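Galactokinase (Bifidobacterium longum subsp. infantis ATCC 15697 = JCM 1222 = DSM 20088, PDB 6TEQ) probably catalyses the ATP-dependent phosphorylation of galactose as a GHMP-family sugar kinase, and holds 2-deoxy-2-fluoro-galactose in its sugar pocket in this crystal. Local coordinates at residues Thr74-Val79 against Lys123-Ala128; Ala90-Leu95 against Tyr106-Ala111; Tyr228-Leu233 against Ile374-Lys379; Asp352-Asn357 against His383-Lys388. All blocks are in the same frame, centred on the assembly; numbering follows the deposited sequence.

Contact 1 (Thr74-Val79 against Lys123-Ala128)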
loop_
_atom_site.group_PDB
_atom_site.type_symbol
_atom_site.label_atom_id
_atom_site.label_comp_id
_atom_site.label_asym_id
_atom_site.label_seq_id
_atom_site.Cartn_x
_atom_site.Cartn_y
_atom_site.Cartn_z
ATOM N N THR A 74 1.407 21.806 -21.711
ATOM C CA THR A 74 1.197 21.492 -20.275
ATOM C C THR A 74 -0.124 20.746 -20.103
ATOM O O THR A 74 -0.575 20.607 -18.945
ATOM C CB THR A 74 1.320 22.746 -19.412
ATOM O OG1 THR A 74 0.554 23.857 -19.915
ATOM C CG2 THR A 74 2.777 23.128 -19.307
ATOM N N LYS A 75 -0.724 20.293 -21.197
ATOM C CA LYS A 75 -1.968 19.497 -21.160
ATOM C C LYS A 75 -1.644 18.083 -20.652
ATOM O O LYS A 75 -0.618 17.524 -21.011
ATOM C CB LYS A 75 -2.672 19.429 -22.514
ATOM C CG LYS A 75 -3.312 20.745 -22.947
ATOM C CD LYS A 75 -4.042 20.678 -24.249
ATOM C CE LYS A 75 -4.764 21.960 -24.588
ATOM N NZ LYS A 75 -4.372 22.488 -25.920
ATOM N N VAL A 76 -2.539 17.542 -19.854
ATOM C CA VAL A 76 -2.493 16.159 -19.313
ATOM C C VAL A 76 -3.811 15.512 -19.664
ATOM O O VAL A 76 -4.847 15.988 -19.172
ATOM C CB VAL A 76 -2.228 16.081 -17.811
ATOM C CG1 VAL A 76 -2.354 14.624 -17.390
ATOM C CG2 VAL A 76 -0.865 16.658 -17.460
ATOM N N ARG A 77 -3.713 14.524 -20.534
ATOM C CA ARG A 77 -4.839 13.644 -20.878
ATOM C C ARG A 77 -4.564 12.276 -20.259
ATOM O O ARG A 77 -3.534 11.688 -20.534
ATOM C CB ARG A 77 -5.139 13.551 -22.358
ATOM C CG ARG A 77 -5.509 14.867 -22.996
ATOM C CD ARG A 77 -5.866 14.734 -24.437
ATOM N NE ARG A 77 -4.765 14.264 -25.208
ATOM C CZ ARG A 77 -4.852 13.862 -26.462
ATOM N NH1 ARG A 77 -6.015 13.868 -27.102
ATOM N NH2 ARG A 77 -3.760 13.441 -27.069
ATOM N N VAL A 78 -5.562 11.707 -19.621
ATOM C CA VAL A 78 -5.449 10.342 -19.080
ATOM C C VAL A 78 -6.750 9.601 -19.342
ATOM O O VAL A 78 -7.851 10.174 -19.254
ATOM C CB VAL A 78 -5.105 10.364 -17.575
ATOM C CG1 VAL A 78 -3.716 10.906 -17.353
ATOM C CG2 VAL A 78 -6.077 11.075 -16.720
ATOM N N VAL A 79 -6.610 8.309 -19.538
ATOM C CA VAL A 79 -7.764 7.409 -19.707
ATOM C C VAL A 79 -7.449 6.149 -18.914
ATOM O O VAL A 79 -6.238 5.790 -18.799
ATOM C CB VAL A 79 -8.068 7.171 -21.186
ATOM C CG1 VAL A 79 -6.883 6.490 -21.850
ATOM C CG2 VAL A 79 -9.383 6.391 -21.394
ATOM N N LYS A 123 6.651 18.747 -18.365
ATOM C CA LYS A 123 5.471 19.386 -18.995
ATOM C C LYS A 123 4.335 18.344 -19.002
ATOM O O LYS A 123 4.289 17.398 -18.168
ATOM C CB LYS A 123 5.826 19.878 -20.410
ATOM C CG LYS A 123 7.060 20.743 -20.564
ATOM C CD LYS A 123 6.942 21.971 -19.738
ATOM C CE LYS A 123 8.162 22.865 -19.684
ATOM N NZ LYS A 123 8.349 23.592 -20.954
ATOM N N GLY A 124 3.435 18.465 -19.958
ATOM C CA GLY A 124 2.233 17.646 -20.048
ATOM C C GLY A 124 2.515 16.235 -20.425
ATOM O O GLY A 124 3.704 15.849 -20.742
ATOM N N PHE A 125 1.433 15.482 -20.553
ATOM C CA PHE A 125 1.556 14.104 -21.041
ATOM C C PHE A 125 0.173 13.540 -21.389
ATOM O O PHE A 125 -0.864 14.025 -20.918
ATOM C CB PHE A 125 2.267 13.201 -20.034
ATOM C CG PHE A 125 1.549 13.004 -18.732
ATOM C CD1 PHE A 125 1.723 13.904 -17.710
ATOM C CD2 PHE A 125 0.757 11.893 -18.508
ATOM C CE1 PHE A 125 1.129 13.701 -16.468
ATOM C CE2 PHE A 125 0.119 11.717 -17.292
ATOM C CZ PHE A 125 0.281 12.614 -16.283
ATOM N N ASP A 126 0.217 12.535 -22.243
ATOM C CA ASP A 126 -0.926 11.646 -22.549
ATOM C C ASP A 126 -0.641 10.309 -21.907
ATOM O O ASP A 126 0.478 9.820 -22.036
ATOM C CB ASP A 126 -1.123 11.509 -24.032
ATOM C CG ASP A 126 -1.484 12.802 -24.723
ATOM O OD1 ASP A 126 -2.285 13.626 -24.104
ATOM O OD2 ASP A 126 -1.034 12.940 -25.916
ATOM N N ALA A 127 -1.650 9.735 -21.253
ATOM C CA ALA A 127 -1.471 8.390 -20.677
ATOM C C ALA A 127 -2.748 7.563 -20.752
ATOM O O ALA A 127 -3.881 8.126 -20.658
ATOM C CB ALA A 127 -0.926 8.453 -19.267
ATOM N N ALA A 128 -2.499 6.279 -20.762
ATOM C CA ALA A 128 -3.530 5.228 -20.671
ATOM C C ALA A 128 -3.093 4.242 -19.591
ATOM O O ALA A 128 -1.981 3.727 -19.589
ATOM C CB ALA A 128 -3.756 4.518 -21.955
#

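Contact 2 (Ala90-Leu95 against Tyr106-Ala111)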
loop_
_atom_site.group_PDB
_atom_site.type_symbol
_atom_site.label_atom_id
_atom_site.label_comp_id
_atom_site.label_asym_id
_atom_site.label_seq_id
_atom_site.Cartn_x
_atom_site.Cartn_y
_atom_site.Cartn_z
ATOM N N ALA A 90 -6.624 18.001 -18.032
ATOM C CA ALA A 90 -6.288 19.104 -17.113
ATOM C C ALA A 90 -5.098 19.809 -17.743
ATOM O O ALA A 90 -4.546 19.308 -18.760
ATOM C CB ALA A 90 -6.005 18.643 -15.690
ATOM N N ASP A 91 -4.703 20.899 -17.141
ATOM C CA ASP A 91 -3.539 21.667 -17.616
ATOM C C ASP A 91 -2.711 21.967 -16.376
ATOM O O ASP A 91 -3.272 22.480 -15.365
ATOM C CB ASP A 91 -3.985 22.913 -18.396
ATOM C CG ASP A 91 -2.887 23.483 -19.258
ATOM O OD1 ASP A 91 -1.759 23.674 -18.758
ATOM O OD2 ASP A 91 -3.170 23.742 -20.421
ATOM N N LEU A 92 -1.414 21.671 -16.452
ATOM C CA LEU A 92 -0.472 21.898 -15.336
ATOM C C LEU A 92 -0.153 23.377 -15.121
ATOM O O LEU A 92 0.254 23.721 -14.026
ATOM C CB LEU A 92 0.803 21.126 -15.658
ATOM C CG LEU A 92 0.657 19.600 -15.695
ATOM C CD1 LEU A 92 1.867 18.952 -16.343
ATOM C CD2 LEU A 92 0.403 19.054 -14.297
ATOM N N ASP A 93 -0.300 24.210 -16.159
ATOM C CA ASP A 93 0.111 25.631 -16.130
ATOM C C ASP A 93 -0.717 26.341 -15.065
ATOM O O ASP A 93 -1.907 26.479 -15.279
ATOM C CB ASP A 93 0.030 26.197 -17.542
ATOM C CG ASP A 93 0.617 27.578 -17.647
ATOM O OD1 ASP A 93 1.492 27.893 -16.831
ATOM O OD2 ASP A 93 0.170 28.324 -18.521
ATOM N N GLY A 94 -0.098 26.679 -13.926
ATOM C CA GLY A 94 -0.773 27.406 -12.827
ATOM C C GLY A 94 -1.741 26.519 -12.054
ATOM O O GLY A 94 -2.547 27.049 -11.303
ATOM N N LEU A 95 -1.669 25.208 -12.241
ATOM C CA LEU A 95 -2.498 24.245 -11.504
ATOM C C LEU A 95 -2.174 24.339 -10.022
ATOM O O LEU A 95 -0.951 24.459 -9.631
ATOM C CB LEU A 95 -2.234 22.838 -12.041
ATOM C CG LEU A 95 -3.108 21.730 -11.458
ATOM C CD1 LEU A 95 -4.547 21.946 -11.836
ATOM C CD2 LEU A 95 -2.641 20.374 -11.913
ATOM N N TYR A 106 -4.785 11.893 -9.451
ATOM C CA TYR A 106 -3.635 11.055 -9.022
ATOM C C TYR A 106 -2.480 11.125 -10.017
ATOM O O TYR A 106 -1.375 11.585 -9.659
ATOM C CB TYR A 106 -4.112 9.618 -8.775
ATOM C CG TYR A 106 -4.957 9.462 -7.522
ATOM C CD1 TYR A 106 -4.389 9.099 -6.320
ATOM C CD2 TYR A 106 -6.324 9.639 -7.549
ATOM C CE1 TYR A 106 -5.140 8.940 -5.177
ATOM C CE2 TYR A 106 -7.100 9.443 -6.407
ATOM C CZ TYR A 106 -6.507 9.080 -5.220
ATOM O OH TYR A 106 -7.197 8.888 -4.053
ATOM N N PRO A 107 -2.654 10.776 -11.328
ATOM C CA PRO A 107 -1.535 10.943 -12.244
ATOM C C PRO A 107 -1.176 12.419 -12.509
ATOM O O PRO A 107 0.006 12.762 -12.568
ATOM C CB PRO A 107 -1.986 10.180 -13.521
ATOM C CG PRO A 107 -3.529 10.235 -13.476
ATOM C CD PRO A 107 -3.806 10.131 -11.979
ATOM N N THR A 108 -2.187 13.309 -12.669
ATOM C CA THR A 108 -1.874 14.704 -13.001
ATOM C C THR A 108 -1.046 15.271 -11.856
ATOM O O THR A 108 -0.121 16.068 -12.065
ATOM C CB THR A 108 -3.156 15.505 -13.179
ATOM O OG1 THR A 108 -3.947 14.811 -14.140
ATOM C CG2 THR A 108 -2.878 16.903 -13.631
ATOM N N GLY A 109 -1.449 14.909 -10.639
ATOM C CA GLY A 109 -0.841 15.504 -9.425
ATOM C C GLY A 109 0.621 15.103 -9.290
ATOM O O GLY A 109 1.395 15.830 -8.683
ATOM N N VAL A 110 1.018 14.009 -9.899
ATOM C CA VAL A 110 2.450 13.587 -9.903
ATOM C C VAL A 110 3.297 14.550 -10.740
ATOM O O VAL A 110 4.310 15.062 -10.210
ATOM C CB VAL A 110 2.623 12.145 -10.396
ATOM C CG1 VAL A 110 4.110 11.854 -10.491
ATOM C CG2 VAL A 110 1.868 11.175 -9.456
ATOM N N ALA A 111 2.846 14.891 -11.934
ATOM C CA ALA A 111 3.533 15.902 -12.763
ATOM C C ALA A 111 3.589 17.245 -12.009
ATOM O O ALA A 111 4.657 17.884 -11.961
ATOM C CB ALA A 111 2.932 15.951 -14.120
#

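Contact 3 (Tyr228-Leu233 against Ile374-Lys379)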
loop_
_atom_site.group_PDB
_atom_site.type_symbol
_atom_site.label_atom_id
_atom_site.label_comp_id
_atom_site.label_asym_id
_atom_site.label_seq_id
_atom_site.Cartn_x
_atom_site.Cartn_y
_atom_site.Cartn_z
ATOM N N TYR A 228 9.329 -22.564 3.047
ATOM C CA TYR A 228 8.592 -23.072 4.211
ATOM C C TYR A 228 7.287 -23.757 3.792
ATOM O O TYR A 228 6.471 -24.041 4.685
ATOM C CB TYR A 228 8.360 -21.966 5.207
ATOM C CG TYR A 228 9.639 -21.245 5.557
ATOM C CD1 TYR A 228 10.546 -21.805 6.421
ATOM C CD2 TYR A 228 9.894 -19.961 5.139
ATOM C CE1 TYR A 228 11.748 -21.182 6.714
ATOM C CE2 TYR A 228 11.044 -19.284 5.502
ATOM C CZ TYR A 228 11.995 -19.902 6.286
ATOM O OH TYR A 228 13.171 -19.296 6.613
ATOM N N ASN A 229 7.137 -24.077 2.507
ATOM C CA ASN A 229 5.890 -24.732 2.044
ATOM C C ASN A 229 4.659 -23.941 2.504
ATOM O O ASN A 229 3.695 -24.545 2.943
ATOM C CB ASN A 229 5.821 -26.197 2.481
ATOM C CG ASN A 229 6.940 -27.009 1.849
ATOM O OD1 ASN A 229 7.460 -26.635 0.808
ATOM N ND2 ASN A 229 7.304 -28.124 2.463
ATOM N N LEU A 230 4.698 -22.633 2.255
ATOM C CA LEU A 230 3.609 -21.737 2.640
ATOM C C LEU A 230 2.995 -21.083 1.414
ATOM O O LEU A 230 3.594 -21.057 0.280
ATOM C CB LEU A 230 4.124 -20.593 3.526
ATOM C CG LEU A 230 4.806 -20.969 4.826
ATOM C CD1 LEU A 230 5.385 -19.723 5.515
ATOM C CD2 LEU A 230 3.818 -21.701 5.693
ATOM N N GLU A 231 1.862 -20.463 1.667
ATOM C CA GLU A 231 1.077 -19.707 0.672
ATOM C C GLU A 231 0.507 -18.508 1.429
ATOM O O GLU A 231 -0.012 -18.690 2.552
ATOM C CB GLU A 231 0.053 -20.660 0.022
ATOM C CG GLU A 231 -1.177 -19.997 -0.589
ATOM C CD GLU A 231 -2.154 -20.975 -1.229
ATOM O OE1 GLU A 231 -2.103 -22.205 -0.908
ATOM O OE2 GLU A 231 -2.987 -20.512 -2.023
ATOM N N LEU A 232 0.633 -17.316 0.857
ATOM C CA LEU A 232 0.051 -16.123 1.488
ATOM C C LEU A 232 -1.299 -15.936 0.822
ATOM O O LEU A 232 -1.338 -15.523 -0.336
ATOM C CB LEU A 232 0.935 -14.904 1.296
ATOM C CG LEU A 232 0.407 -13.669 1.992
ATOM C CD1 LEU A 232 0.520 -13.780 3.481
ATOM C CD2 LEU A 232 1.167 -12.465 1.465
ATOM N N LEU A 233 -2.356 -16.277 1.544
ATOM C CA LEU A 233 -3.728 -16.088 1.049
ATOM C C LEU A 233 -4.028 -14.599 1.182
ATOM O O LEU A 233 -3.838 -14.050 2.253
ATOM C CB LEU A 233 -4.714 -16.939 1.858
ATOM C CG LEU A 233 -6.194 -16.708 1.501
ATOM C CD1 LEU A 233 -6.439 -17.037 0.053
ATOM C CD2 LEU A 233 -7.108 -17.540 2.367
ATOM N N ILE A 374 -5.095 -10.973 4.902
ATOM C CA ILE A 374 -4.032 -11.895 4.512
ATOM C C ILE A 374 -3.936 -12.975 5.577
ATOM O O ILE A 374 -4.275 -12.779 6.730
ATOM C CB ILE A 374 -2.712 -11.164 4.300
ATOM C CG1 ILE A 374 -2.120 -10.693 5.614
ATOM C CG2 ILE A 374 -2.896 -10.048 3.271
ATOM C CD1 ILE A 374 -0.812 -9.952 5.502
ATOM N N ALA A 375 -3.449 -14.115 5.140
ATOM C CA ALA A 375 -3.218 -15.254 6.022
ATOM C C ALA A 375 -2.015 -16.041 5.550
ATOM O O ALA A 375 -1.877 -16.351 4.327
ATOM C CB ALA A 375 -4.472 -16.122 6.060
ATOM N N LEU A 376 -1.192 -16.422 6.502
ATOM C CA LEU A 376 -0.103 -17.378 6.287
ATOM C C LEU A 376 -0.775 -18.726 6.444
ATOM O O LEU A 376 -1.241 -19.024 7.519
ATOM C CB LEU A 376 1.021 -17.171 7.288
ATOM C CG LEU A 376 1.922 -15.999 7.018
ATOM C CD1 LEU A 376 2.829 -15.786 8.261
ATOM C CD2 LEU A 376 2.776 -16.193 5.769
ATOM N N VAL A 377 -0.717 -19.527 5.384
ATOM C CA VAL A 377 -1.339 -20.845 5.357
ATOM C C VAL A 377 -0.358 -21.837 4.749
ATOM O O VAL A 377 0.585 -21.437 4.078
ATOM C CB VAL A 377 -2.660 -20.819 4.580
ATOM C CG1 VAL A 377 -3.569 -19.737 5.074
ATOM C CG2 VAL A 377 -2.431 -20.689 3.100
ATOM N N ASP A 378 -0.625 -23.120 4.952
ATOM C CA ASP A 378 0.208 -24.114 4.244
ATOM C C ASP A 378 -0.048 -24.061 2.745
ATOM O O ASP A 378 -1.201 -23.838 2.291
ATOM C CB ASP A 378 -0.005 -25.522 4.752
ATOM C CG ASP A 378 0.551 -25.724 6.165
ATOM O OD1 ASP A 378 1.663 -25.191 6.466
ATOM O OD2 ASP A 378 -0.149 -26.297 6.962
ATOM N N LYS A 379 0.991 -24.328 1.986
ATOM C CA LYS A 379 0.861 -24.389 0.525
ATOM C C LYS A 379 -0.247 -25.369 0.188
ATOM O O LYS A 379 -0.224 -26.493 0.758
ATOM C CB LYS A 379 2.150 -24.931 -0.039
ATOM C CG LYS A 379 2.272 -25.081 -1.536
ATOM C CD LYS A 379 3.500 -25.924 -1.997
ATOM C CE LYS A 379 4.089 -26.997 -1.072
ATOM N NZ LYS A 379 5.452 -27.357 -1.537
HETATM O O HOH W 1 4.372 -25.442 5.981
#

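Contact 4 (Asp352-Asn357 against His383-Lys388)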
loop_
_atom_site.group_PDB
_atom_site.type_symbol
_atom_site.label_atom_id
_atom_site.label_comp_id
_atom_site.label_asym_id
_atom_site.label_seq_id
_atom_site.Cartn_x
_atom_site.Cartn_y
_atom_site.Cartn_z
ATOM N N ASP A 352 -11.378 -14.689 11.349
ATOM C CA ASP A 352 -11.776 -15.786 12.254
ATOM C C ASP A 352 -11.860 -17.096 11.436
ATOM O O ASP A 352 -11.436 -18.159 11.935
ATOM C CB ASP A 352 -13.107 -15.475 12.901
ATOM C CG ASP A 352 -13.331 -16.338 14.117
ATOM O OD1 ASP A 352 -12.406 -16.392 14.963
ATOM O OD2 ASP A 352 -14.379 -17.021 14.117
ATOM N N VAL A 353 -12.460 -17.048 10.266
ATOM C CA VAL A 353 -12.575 -18.249 9.402
ATOM C C VAL A 353 -11.176 -18.792 9.073
ATOM O O VAL A 353 -10.935 -19.997 9.204
ATOM C CB VAL A 353 -13.393 -17.982 8.144
ATOM C CG1 VAL A 353 -13.362 -19.152 7.207
ATOM C CG2 VAL A 353 -14.813 -17.646 8.471
ATOM N N ALA A 354 -10.239 -17.915 8.752
ATOM C CA ALA A 354 -8.884 -18.351 8.405
ATOM C C ALA A 354 -8.274 -19.027 9.641
ATOM O O ALA A 354 -7.623 -20.080 9.529
ATOM C CB ALA A 354 -8.114 -17.185 7.920
ATOM N N ARG A 355 -8.417 -18.371 10.786
ATOM C CA ARG A 355 -7.788 -18.891 12.044
ATOM C C ARG A 355 -8.359 -20.273 12.391
ATOM O O ARG A 355 -7.609 -21.133 12.813
ATOM C CB ARG A 355 -7.985 -17.954 13.224
ATOM C CG ARG A 355 -7.133 -16.674 13.100
ATOM C CD ARG A 355 -7.444 -15.771 14.233
ATOM N NE ARG A 355 -6.698 -14.508 14.055
ATOM C CZ ARG A 355 -6.819 -13.454 14.794
ATOM N NH1 ARG A 355 -7.564 -13.448 15.872
ATOM N NH2 ARG A 355 -6.169 -12.383 14.444
ATOM N N LYS A 356 -9.677 -20.441 12.208
ATOM C CA LYS A 356 -10.411 -21.660 12.595
ATOM C C LYS A 356 -10.051 -22.806 11.645
ATOM O O LYS A 356 -10.197 -23.981 12.071
ATOM C CB LYS A 356 -11.903 -21.364 12.665
ATOM C CG LYS A 356 -12.313 -20.686 13.963
ATOM C CD LYS A 356 -13.753 -20.276 14.003
ATOM C CE LYS A 356 -14.133 -19.664 15.335
ATOM N NZ LYS A 356 -12.920 -19.221 16.069
ATOM N N ASN A 357 -9.510 -22.487 10.468
ATOM C CA ASN A 357 -9.312 -23.443 9.365
ATOM C C ASN A 357 -7.825 -23.603 9.072
ATOM O O ASN A 357 -7.488 -23.912 7.952
ATOM C CB ASN A 357 -10.177 -23.059 8.185
ATOM C CG ASN A 357 -11.641 -23.358 8.512
ATOM O OD1 ASN A 357 -12.040 -24.527 8.571
ATOM N ND2 ASN A 357 -12.426 -22.336 8.817
ATOM N N HIS A 383 -7.030 -21.915 -1.539
ATOM C CA HIS A 383 -8.349 -21.985 -2.232
ATOM C C HIS A 383 -9.388 -22.463 -1.249
ATOM O O HIS A 383 -10.464 -21.870 -1.201
ATOM C CB HIS A 383 -8.332 -22.887 -3.451
ATOM C CG HIS A 383 -7.893 -22.178 -4.681
ATOM N ND1 HIS A 383 -6.620 -21.603 -4.781
ATOM C CD2 HIS A 383 -8.560 -21.890 -5.820
ATOM C CE1 HIS A 383 -6.524 -21.003 -5.957
ATOM N NE2 HIS A 383 -7.708 -21.173 -6.609
ATOM N N GLU A 384 -9.069 -23.490 -0.474
ATOM C CA GLU A 384 -10.059 -24.059 0.477
ATOM C C GLU A 384 -10.465 -22.998 1.475
ATOM O O GLU A 384 -11.662 -22.878 1.754
ATOM C CB GLU A 384 -9.417 -25.174 1.293
ATOM C CG GLU A 384 -10.338 -25.806 2.325
ATOM C CD GLU A 384 -9.973 -27.276 2.466
ATOM O OE1 GLU A 384 -9.170 -27.546 3.364
ATOM O OE2 GLU A 384 -10.384 -28.119 1.578
ATOM N N ILE A 385 -9.492 -22.246 2.008
ATOM C CA ILE A 385 -9.804 -21.246 3.057
ATOM C C ILE A 385 -10.570 -20.080 2.429
ATOM O O ILE A 385 -11.535 -19.608 3.036
ATOM C CB ILE A 385 -8.535 -20.815 3.784
ATOM C CG1 ILE A 385 -7.962 -21.983 4.603
ATOM C CG2 ILE A 385 -8.818 -19.595 4.682
ATOM C CD1 ILE A 385 -6.570 -21.740 5.130
ATOM N N ALA A 386 -10.189 -19.639 1.251
ATOM C CA ALA A 386 -10.943 -18.588 0.514
ATOM C C ALA A 386 -12.385 -19.024 0.308
ATOM O O ALA A 386 -13.294 -18.251 0.529
ATOM C CB ALA A 386 -10.254 -18.287 -0.778
ATOM N N GLN A 387 -12.618 -20.283 -0.041
ATOM C CA GLN A 387 -13.997 -20.736 -0.277
ATOM C C GLN A 387 -14.776 -20.827 1.043
ATOM O O GLN A 387 -15.966 -20.485 1.055
ATOM C CB GLN A 387 -13.953 -22.075 -1.004
ATOM C CG GLN A 387 -15.353 -22.534 -1.424
ATOM C CD GLN A 387 -15.959 -21.542 -2.385
ATOM O OE1 GLN A 387 -15.447 -21.361 -3.521
ATOM N NE2 GLN A 387 -17.021 -20.868 -1.931
ATOM N N LYS A 388 -14.102 -21.250 2.133
ATOM C CA LYS A 388 -14.739 -21.195 3.470
ATOM C C LYS A 388 -15.137 -19.755 3.804
ATOM O O LYS A 388 -16.226 -19.544 4.373
ATOM C CB LYS A 388 -13.815 -21.823 4.500
ATOM C CG LYS A 388 -13.817 -23.340 4.418
ATOM C CD LYS A 388 -12.899 -23.979 5.399
ATOM C CE LYS A 388 -13.067 -25.481 5.415
ATOM N NZ LYS A 388 -11.978 -26.129 6.169
HETATM O O HOH W 2 -9.282 -25.779 5.882
#

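Contact 1 (Thr74-Val79 against Lys123-Ala128)
Arg77 and Asp126 sit at the middle of a parallel strand pair, 75-79 beside 125-128, in the mixed sheet of the GHMP kinase N-terminal half; the two directions differ by 5°. Backbone bonds set the register in the usual parallel way, one residue of the first strand serving two of the second: Arg77 N gives to Phe125 O (2.9 Å) and Arg77 O accepts from Ala127 N (2.8 Å). Phe125 N to Lys75 O and Val79 N to Ala127 O extend the ladder.

The charged contact lies on one face. Arg77 and Asp126 run side by side and point the same way, and a bend at chi3 (-63°) brings NE to 2.8 Å from Asp126 OD1, while NH2 reaches OD2 at 3.0 Å. Both oxygens lie near the guanidinium plane, yet the nitrogens come from above the carboxylate plane. Arg71 also salt-bridges OD1, and an alanine at Arg77 would probably leave the carboxylate dependent on Arg71 for its countercharge and freer to turn.

Apolar packing occupies the face of Val76, Val78, Phe125 and Ala127. Val78 CG1 stands 4.2 Å from Ala127 CB, and Val76 CG1 makes a CH-pi contact 3.8 Å from the Phe125 ring centroid.

Contact 2 (Ala90-Leu95 against Tyr106-Ala111)
Thr108 meets Ala90, Leu92 and Leu95 with its methyl, CG2, and the orientation of this one side chain organises the contact. CG2 is anti to the backbone N, which aims it at the 90-95 segment, whereas OG1 bonds to Ser104 O, just ahead of the helix. The threonine therefore presents carbon to its neighbours and keeps its polar atom close to its own backbone. Around CG2 the partners arrive from different directions. Leu95 crosses the threonine at about a right angle and brings CD2 to 3.9 Å from Thr108 CG2. Leu92 passes at a slant, with its CD2 4.0 Å from the same methyl, and Ala90 CB closes in on Thr108 CG2 at 4.1 Å. CD1 of Leu92 lies 3.9 Å from Ala111 CB, one turn beyond Thr108, and its CD2 reaches Ala111 as well as Thr108.

A type II turn from Leu92 to Leu95, closed by Leu95 N giving to Leu92 O and with Gly94 at positive phi, places both leucines on the helix side. Just before it, Asp91 OD1 accepts from Asp93 N at 3.0 Å in an Asx turn. The end of strand 86-91 and its following turn are thus laid against helix 105-116. No hydrogen bond joins the two segments, so between them the contact is apolar and depends on shape, with little to fix its direction.

Contact 3 (Tyr228-Leu233 against Ile374-Lys379)
Glu231 with Val377 and Leu233 with Ala375 form hydrogen-bonded pairs of an antiparallel ladder whose short strand axes run at 146°, a marked twist, and Lys379 N extends it by giving to Asn229 O (2.9 Å).

Leu232 and Leu376 share one face of the ladder. CG of Leu232 is anti to the backbone N (chi1 -177°), and from there its CD1 comes to 4.0 Å from Leu376 CD2; Leu230 CD1 approaches Leu376 CD2 from the end of the ladder, at 4.4 Å. The other face belongs to Glu231, Leu233, Ala375 and Val377. Here Leu233 CB lies 4.3 Å from Ala375 CB, and Val377 CG2 rests 4.0 Å from Glu231 CB. At the exposed end the polar tips meet: Lys379 NZ bonds to Asn229 OD1 at 3.2 Å, with the amine well above the plane of the amide carbonyl, while Asp378 OD1 bonds to the Tyr360 hydroxyl.

Within the mixed five-strand sheet these are interior neighbours, with strand 402-404 beyond 230-236 and strand 361-365 beyond 372-378. Helix 322-338 touches Leu230, Ile374 and Leu376 through Ile322 and Phe329, and helix 382-396 packs on Leu233 and Val377 from the opposite face.

Contact 4 (Asp352-Asn357 against His383-Lys388)
Lys388 reaches past Val353 to Asn357, linking its own helix to the C-terminal end of helix 345-356. Its CB starts against Val353 CG1, 3.8 Å away. CG stands anti to the carbonyl carbon (chi1 -76°), and from there the chain is extended. Lys388 CD slides close to the amide, 3.3 Å from Asn357 OD1, and CE also passes that oxygen. Lys388 NZ then bonds to Asn357 OD1 at 2.9 Å, standing above the plane of the amide carbonyl. The ammonium, Lys388 NZ, also gives to a water at 2.7 Å, which donates in turn to Glu384 OE1, an indirect link between lysine and glutamate.

The two helices lie on the same face of the C-terminal sheet of this GHMP kinase, one leading into the antiparallel strands 361-365 and 372-378 and the other following them. Deeper in, where the sheet is close, Ile385 CG2 rests 3.9 Å from Ala354 CA, and Ile385 CD1 lies 3.7 Å from Asn357 O.

Asn357, the first residue to leave helical geometry, uses both ends of its amide: ND2 gives to Val353 O at 2.8 Å, which fixes the rotation of the group while OD1 receives the lysine. A leucine here would probably leave Lys388 NZ without its carbonyl mate and Val353 O without this amide donor. Val353 also touches Ile389 and Arg392, further along helix 382-396.

From the N terminus, contact 1 opens at strand 75-80 and closes when the chain returns at strand 125-131. Contact 2 falls wholly within that loop, joining the end of strand 86-91 to helix 105-116; the two touch where Thr74 meets Asp91 and Leu92, so sheet edge and helix are joined. Later the chain enters the second sheet. Contact 3 spans 140 residues between strands 230-236 and 372-378, and contact 4 crosses it, beginning inside that span and ending beyond it. Ile385 packs on Leu233 and Val377, and Ala354 meets Ala375, so both helices touch the sheet. The pairs lie on opposite sides of the chain's centre, contacts 1 and 3 being about 41 Å apart between centres.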